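Local coordinates for protein MccF (Escherichia coli, PDB 4IIY) that confers self-immunity to microcin C7, probably as a hydrolase of the LD-carboxypeptidase (S66) family, and binds glutamyl sulfamoyl inosine here, at residues D44-T56 and D109-S122. The protein carries 1 engineered substitution. Sequence-based numbering, arbitrary orientation. Where two conformers were deposited one is given.
Sequences DTIGFFSSSAPAT and DITCIMSTIGGDNS. With 1EI (5'-O-(L-alpha-glutamylsulfamoyl)inosine), chain K; EDO (1,2-ethanediol), chain P.
G47 and I113 pair at the middle of two neighbouring parallel strands, 45-49 and 112-115, in the N-terminal sheet of this LD-carboxypeptidase fold; the loops that follow the strands lead to the ligand pocket. G47 N donates to C112 O (2.8 Å) and G47 O accepts M114 N (2.8 Å); F49 N to M114 O and T116 N to F49 O continue the pairing. Strand 76-79 flanks 45-49 on its other side. Among apolar contacts, I46 CG2 rests on M114 CB on one face of the sheet. On the other, CG2 of I113 meets the CD2–CE2 side of the F49 ring at 3.5 Å. F49 CG sits between its backbone N and carbonyl carbon (chi1 67°), which brings the ring over S115, whose CA lies 4.0 Å from the ring centroid in a CH-pi contact; F101 meets this ring edge-to-face. Beyond the strands, A55 CB packs against I117 CG2 and CD1. Polar links take over in the loops. S50 OG and T116 OG1 share a hydrogen bond of 2.8 Å. S52 OG, anti to its backbone N (chi1 -168°), reaches the 119-121 segment and accepts D120 N almost straight (172°) and N121 N on a more bent path, while giving its proton to water 4. An alanine at S52 would remove this hydroxyl and is likely to leave both amides without their acceptor and the 119-121 segment less firmly set. Next to it, A53 N bonds G118 O, and a side chain on G119 would run into S52 OG. The loop through G118 and G119 presents two amides to the ligand: G118 N to sulfamoyl OAF and, at 2.8 Å, G119 N to the glutamyl carbonyl O.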
loop_
_atom_site.group_PDB
_atom_site.type_symbol
_atom_site.label_atom_id
_atom_site.label_comp_id
_atom_site.label_asym_id
_atom_site.label_seq_id
_atom_site.Cartn_x
_atom_site.Cartn_y
_atom_site.Cartn_z
ATOM N N ASP B 44 -22.911 -11.541 -27.768
ATOM C CA ASP B 44 -23.047 -11.974 -26.380
ATOM C C ASP B 44 -23.489 -10.845 -25.442
ATOM O O ASP B 44 -23.462 -9.661 -25.789
ATOM C CB ASP B 44 -21.737 -12.580 -25.858
ATOM C CG ASP B 44 -21.534 -14.031 -26.284
ATOM O OD1 ASP B 44 -22.458 -14.647 -26.863
ATOM O OD2 ASP B 44 -20.437 -14.565 -26.021
ATOM N N THR B 45 -23.866 -11.251 -24.237
ATOM C CA THR B 45 -24.254 -10.344 -23.170
ATOM C C THR B 45 -23.109 -10.131 -22.181
ATOM O O THR B 45 -22.524 -11.090 -21.656
ATOM C CB THR B 45 -25.482 -10.896 -22.419
ATOM O OG1 THR B 45 -26.578 -11.022 -23.338
ATOM C CG2 THR B 45 -25.888 -9.984 -21.276
ATOM N N ILE B 46 -22.794 -8.861 -21.949
ATOM C CA ILE B 46 -21.776 -8.448 -20.993
ATOM C C ILE B 46 -22.484 -7.757 -19.839
ATOM O O ILE B 46 -23.276 -6.842 -20.069
ATOM C CB ILE B 46 -20.795 -7.449 -21.647
ATOM C CG1 ILE B 46 -20.055 -8.102 -22.827
ATOM C CG2 ILE B 46 -19.818 -6.905 -20.607
ATOM C CD1 ILE B 46 -19.214 -7.139 -23.663
ATOM N N GLY B 47 -22.225 -8.191 -18.608
ATOM C CA GLY B 47 -22.743 -7.493 -17.442
ATOM C C GLY B 47 -21.647 -6.662 -16.815
ATOM O O GLY B 47 -20.494 -7.082 -16.835
ATOM N N PHE B 48 -21.981 -5.496 -16.273
ATOM C CA PHE B 48 -20.955 -4.663 -15.659
ATOM C C PHE B 48 -21.263 -4.307 -14.211
ATOM O O PHE B 48 -22.434 -4.197 -13.813
ATOM C CB PHE B 48 -20.624 -3.434 -16.520
ATOM C CG PHE B 48 -21.797 -2.541 -16.850
ATOM C CD1 PHE B 48 -22.259 -1.615 -15.934
ATOM C CD2 PHE B 48 -22.400 -2.592 -18.104
ATOM C CE1 PHE B 48 -23.301 -0.748 -16.253
ATOM C CE2 PHE B 48 -23.452 -1.732 -18.426
ATOM C CZ PHE B 48 -23.906 -0.818 -17.497
ATOM N N PHE B 49 -20.199 -4.151 -13.422
ATOM C CA PHE B 49 -20.320 -3.920 -11.985
ATOM C C PHE B 49 -19.348 -2.834 -11.536
ATOM O O PHE B 49 -18.311 -2.620 -12.173
ATOM C CB PHE B 49 -20.038 -5.216 -11.212
ATOM C CG PHE B 49 -18.612 -5.679 -11.316
ATOM C CD1 PHE B 49 -17.699 -5.377 -10.322
ATOM C CD2 PHE B 49 -18.172 -6.373 -12.428
ATOM C CE1 PHE B 49 -16.382 -5.777 -10.433
ATOM C CE2 PHE B 49 -16.864 -6.783 -12.537
ATOM C CZ PHE B 49 -15.962 -6.475 -11.541
ATOM N N SER B 50 -19.683 -2.163 -10.437
ATOM C CA SER B 50 -18.852 -1.107 -9.860
ATOM C C SER B 50 -18.411 -1.515 -8.452
ATOM O O SER B 50 -19.101 -1.255 -7.458
ATOM C CB SER B 50 -19.628 0.210 -9.822
ATOM O OG SER B 50 -20.073 0.592 -11.121
ATOM N N SER B 51 -17.254 -2.162 -8.372
ATOM C CA SER B 51 -16.778 -2.697 -7.097
ATOM C C SER B 51 -16.064 -1.664 -6.231
ATOM O O SER B 51 -15.702 -1.962 -5.088
ATOM C CB SER B 51 -15.873 -3.916 -7.302
ATOM O OG SER B 51 -14.713 -3.610 -8.069
ATOM N N SER B 52 -15.879 -0.450 -6.746
ATOM C CA SER B 52 -15.229 0.599 -5.966
ATOM C C SER B 52 -15.775 1.989 -6.316
ATOM O O SER B 52 -16.854 2.364 -5.838
ATOM C CB SER B 52 -13.704 0.517 -6.114
ATOM O OG SER B 52 -13.048 1.333 -5.159
ATOM N N ALA B 53 -15.067 2.763 -7.131
ATOM C CA ALA B 53 -15.490 4.140 -7.407
ATOM C C ALA B 53 -16.786 4.196 -8.213
ATOM O O ALA B 53 -16.975 3.396 -9.130
ATOM C CB ALA B 53 -14.393 4.905 -8.134
ATOM N N PRO B 54 -17.671 5.158 -7.893
ATOM C CA PRO B 54 -18.983 5.226 -8.551
ATOM C C PRO B 54 -18.954 6.000 -9.872
ATOM O O PRO B 54 -19.713 6.966 -10.049
ATOM C CB PRO B 54 -19.831 5.974 -7.523
ATOM C CG PRO B 54 -18.858 6.926 -6.897
ATOM C CD PRO B 54 -17.575 6.114 -6.771
ATOM N N ALA B 55 -18.118 5.571 -10.810
ATOM C CA ALA B 55 -17.895 6.357 -12.015
ATOM C C ALA B 55 -19.051 6.347 -13.009
ATOM O O ALA B 55 -19.061 7.172 -13.918
ATOM C CB ALA B 55 -16.562 5.977 -12.698
ATOM N N THR B 56 -20.024 5.453 -12.865
ATOM C CA THR B 56 -21.216 5.572 -13.704
ATOM C C THR B 56 -21.951 6.878 -13.415
ATOM O O THR B 56 -22.721 7.350 -14.257
ATOM C CB THR B 56 -22.188 4.381 -13.579
ATOM O OG1 THR B 56 -22.709 4.292 -12.245
ATOM C CG2 THR B 56 -21.508 3.071 -13.985
ATOM N N ASP B 109 -27.542 -15.734 -18.645
ATOM C CA ASP B 109 -27.406 -15.097 -19.955
ATOM C C ASP B 109 -26.074 -14.364 -20.137
ATOM O O ASP B 109 -25.711 -14.003 -21.256
ATOM C CB ASP B 109 -28.550 -14.114 -20.205
ATOM C CG ASP B 109 -29.908 -14.792 -20.254
ATOM O OD1 ASP B 109 -29.963 -16.006 -20.545
ATOM O OD2 ASP B 109 -30.921 -14.105 -20.004
ATOM N N ILE B 110 -25.353 -14.138 -19.043
ATOM C CA ILE B 110 -24.132 -13.331 -19.092
ATOM C C ILE B 110 -22.904 -14.183 -19.404
ATOM O O ILE B 110 -22.646 -15.177 -18.732
ATOM C CB ILE B 110 -23.936 -12.554 -17.769
ATOM C CG1 ILE B 110 -25.081 -11.566 -17.575
ATOM C CG2 ILE B 110 -22.602 -11.813 -17.770
ATOM C CD1 ILE B 110 -25.022 -10.776 -16.285
ATOM N N THR B 111 -22.152 -13.797 -20.431
ATOM C CA THR B 111 -20.931 -14.507 -20.803
ATOM C C THR B 111 -19.684 -13.846 -20.194
ATOM O O THR B 111 -18.688 -14.511 -19.918
ATOM C CB THR B 111 -20.779 -14.581 -22.341
ATOM O OG1 THR B 111 -21.857 -15.351 -22.889
ATOM C CG2 THR B 111 -19.469 -15.230 -22.743
ATOM N N CYS B 112 -19.750 -12.528 -20.012
ATOM C CA CYS B 112 -18.609 -11.731 -19.561
ATOM C C CYS B 112 -19.068 -10.754 -18.492
ATOM O O CYS B 112 -20.075 -10.058 -18.670
ATOM C CB CYS B 112 -17.991 -10.980 -20.747
ATOM S SG CYS B 112 -16.700 -9.779 -20.341
ATOM N N ILE B 113 -18.340 -10.736 -17.379
ATOM C CA ILE B 113 -18.562 -9.794 -16.286
ATOM C C ILE B 113 -17.404 -8.797 -16.289
ATOM O O ILE B 113 -16.250 -9.183 -16.082
ATOM C CB ILE B 113 -18.653 -10.529 -14.934
ATOM C CG1 ILE B 113 -19.886 -11.441 -14.918
ATOM C CG2 ILE B 113 -18.701 -9.543 -13.776
ATOM C CD1 ILE B 113 -20.009 -12.300 -13.669
ATOM N N MET B 114 -17.726 -7.533 -16.556
ATOM C CA MET B 114 -16.743 -6.486 -16.817
ATOM C C MET B 114 -16.833 -5.367 -15.784
ATOM O O MET B 114 -17.915 -4.845 -15.508
ATOM C CB MET B 114 -16.983 -5.905 -18.217
ATOM C CG MET B 114 -16.056 -4.752 -18.602
ATOM S SD MET B 114 -16.405 -4.098 -20.261
ATOM C CE MET B 114 -15.814 -5.457 -21.279
ATOM N N SER B 115 -15.694 -4.994 -15.212
ATOM C CA SER B 115 -15.635 -3.863 -14.308
ATOM C C SER B 115 -15.996 -2.569 -15.021
ATOM O O SER B 115 -15.590 -2.371 -16.164
ATOM C CB SER B 115 -14.216 -3.765 -13.756
ATOM O OG SER B 115 -14.052 -2.615 -12.958
ATOM N N THR B 116 -16.731 -1.679 -14.360
ATOM C CA THR B 116 -16.909 -0.336 -14.918
ATOM C C THR B 116 -15.633 0.515 -14.783
ATOM O O THR B 116 -15.253 1.236 -15.718
ATOM C CB THR B 116 -18.071 0.424 -14.268
ATOM O OG1 THR B 116 -17.841 0.513 -12.857
ATOM C CG2 THR B 116 -19.412 -0.267 -14.544
ATOM N N ILE B 117 -14.996 0.421 -13.614
ATOM C CA ILE B 117 -13.797 1.176 -13.262
ATOM C C ILE B 117 -13.286 0.624 -11.934
ATOM O O ILE B 117 -14.005 -0.094 -11.234
ATOM C CB ILE B 117 -14.102 2.690 -13.123
ATOM C CG1 ILE B 117 -12.831 3.540 -13.238
ATOM C CG2 ILE B 117 -14.854 2.982 -11.822
ATOM C CD1 ILE B 117 -13.111 5.003 -13.596
ATOM N N GLY B 118 -12.058 0.973 -11.583
ATOM C CA GLY B 118 -11.474 0.576 -10.316
ATOM C C GLY B 118 -11.742 1.557 -9.192
ATOM O O GLY B 118 -12.889 1.952 -8.962
ATOM N N GLY B 119 -10.682 1.929 -8.482
ATOM C CA GLY B 119 -10.783 2.781 -7.316
ATOM C C GLY B 119 -9.766 2.345 -6.276
ATOM O O GLY B 119 -8.558 2.432 -6.503
ATOM N N ASP B 120 -10.256 1.849 -5.142
ATOM C CA ASP B 120 -9.413 1.499 -3.998
ATOM C C ASP B 120 -9.937 0.306 -3.197
ATOM O O ASP B 120 -9.201 -0.232 -2.365
ATOM C CB ASP B 120 -9.320 2.680 -3.028
ATOM C CG ASP B 120 -8.545 3.840 -3.586
ATOM O OD1 ASP B 120 -7.298 3.821 -3.495
ATOM O OD2 ASP B 120 -9.179 4.778 -4.101
ATOM N N ASN B 121 -11.193 -0.088 -3.406
ATOM C CA ASN B 121 -11.931 -0.807 -2.365
ATOM C C ASN B 121 -12.470 -2.186 -2.713
ATOM O O ASN B 121 -13.240 -2.758 -1.935
ATOM C CB ASN B 121 -13.047 0.097 -1.811
ATOM C CG ASN B 121 -12.491 1.340 -1.176
ATOM O OD1 ASN B 121 -12.785 2.449 -1.591
ATOM N ND2 ASN B 121 -11.625 1.157 -0.185
ATOM N N SER B 122 -12.083 -2.748 -3.848
ATOM C CA SER B 122 -12.649 -4.044 -4.195
ATOM C C SER B 122 -12.166 -5.168 -3.282
ATOM O O SER B 122 -12.880 -6.161 -3.121
ATOM C CB SER B 122 -12.456 -4.393 -5.669
ATOM O OG SER B 122 -11.134 -4.799 -5.945
HETATM O O6 1EI K . -10.777 12.757 -13.808
HETATM C C6 1EI K . -10.019 12.022 -14.478
HETATM N N1 1EI K . -9.262 12.519 -15.477
HETATM C C2 1EI K . -8.445 11.741 -16.208
HETATM N N3 1EI K . -8.319 10.418 -16.010
HETATM C C5 1EI K . -9.934 10.578 -14.196
HETATM C C4 1EI K . -9.026 9.804 -15.038
HETATM N N7 1EI K . -10.499 9.708 -13.334
HETATM C C8 1EI K . -9.993 8.480 -13.597
HETATM N N9 1EI K . -9.117 8.550 -14.612
HETATM C "C1'" 1EI K . -8.350 7.429 -15.182
HETATM O "O4'" 1EI K . -9.061 6.203 -15.099
HETATM C "C2'" 1EI K . -7.096 7.237 -14.355
HETATM O "O2'" 1EI K . -6.028 8.011 -14.900
HETATM C "C3'" 1EI K . -6.834 5.752 -14.465
HETATM O "O3'" 1EI K . -5.789 5.521 -15.407
HETATM C "C4'" 1EI K . -8.113 5.142 -15.011
HETATM C "C5'" 1EI K . -8.632 4.019 -14.122
HETATM O "O5'" 1EI K . -8.970 4.513 -12.822
HETATM S SBF 1EI K . -9.144 3.503 -11.681
HETATM O OAE 1EI K . -10.124 4.022 -10.751
HETATM O OAF 1EI K . -9.572 2.272 -12.291
HETATM N NAQ 1EI K . -7.747 3.332 -11.035
HETATM C C 1EI K . -7.401 2.441 -10.082
HETATM O O 1EI K . -8.114 1.593 -9.559
HETATM C CA 1EI K . -5.964 2.474 -9.646
HETATM N N 1EI K . -5.258 3.577 -10.273
HETATM C CB 1EI K . -5.888 2.554 -8.125
HETATM C CG 1EI K . -4.721 1.732 -7.586
HETATM C CD 1EI K . -3.425 2.499 -7.719
HETATM O OE1 1EI K . -3.369 3.460 -8.513
HETATM O OE2 1EI K . -2.459 2.138 -7.024
HETATM C C1 EDO P . -21.059 -19.318 -26.902
HETATM O O1 EDO P . -20.055 -20.181 -26.350
HETATM C C2 EDO P . -20.513 -17.902 -27.070
HETATM O O2 EDO P . -20.307 -17.280 -25.793
HETATM O O HOH W 1 -24.187 -14.058 -23.533
HETATM O O HOH W 2 -15.468 -2.504 -10.619
HETATM O O HOH W 3 -16.207 0.698 -9.374
HETATM O O HOH W 4 -14.016 3.311 -3.816
#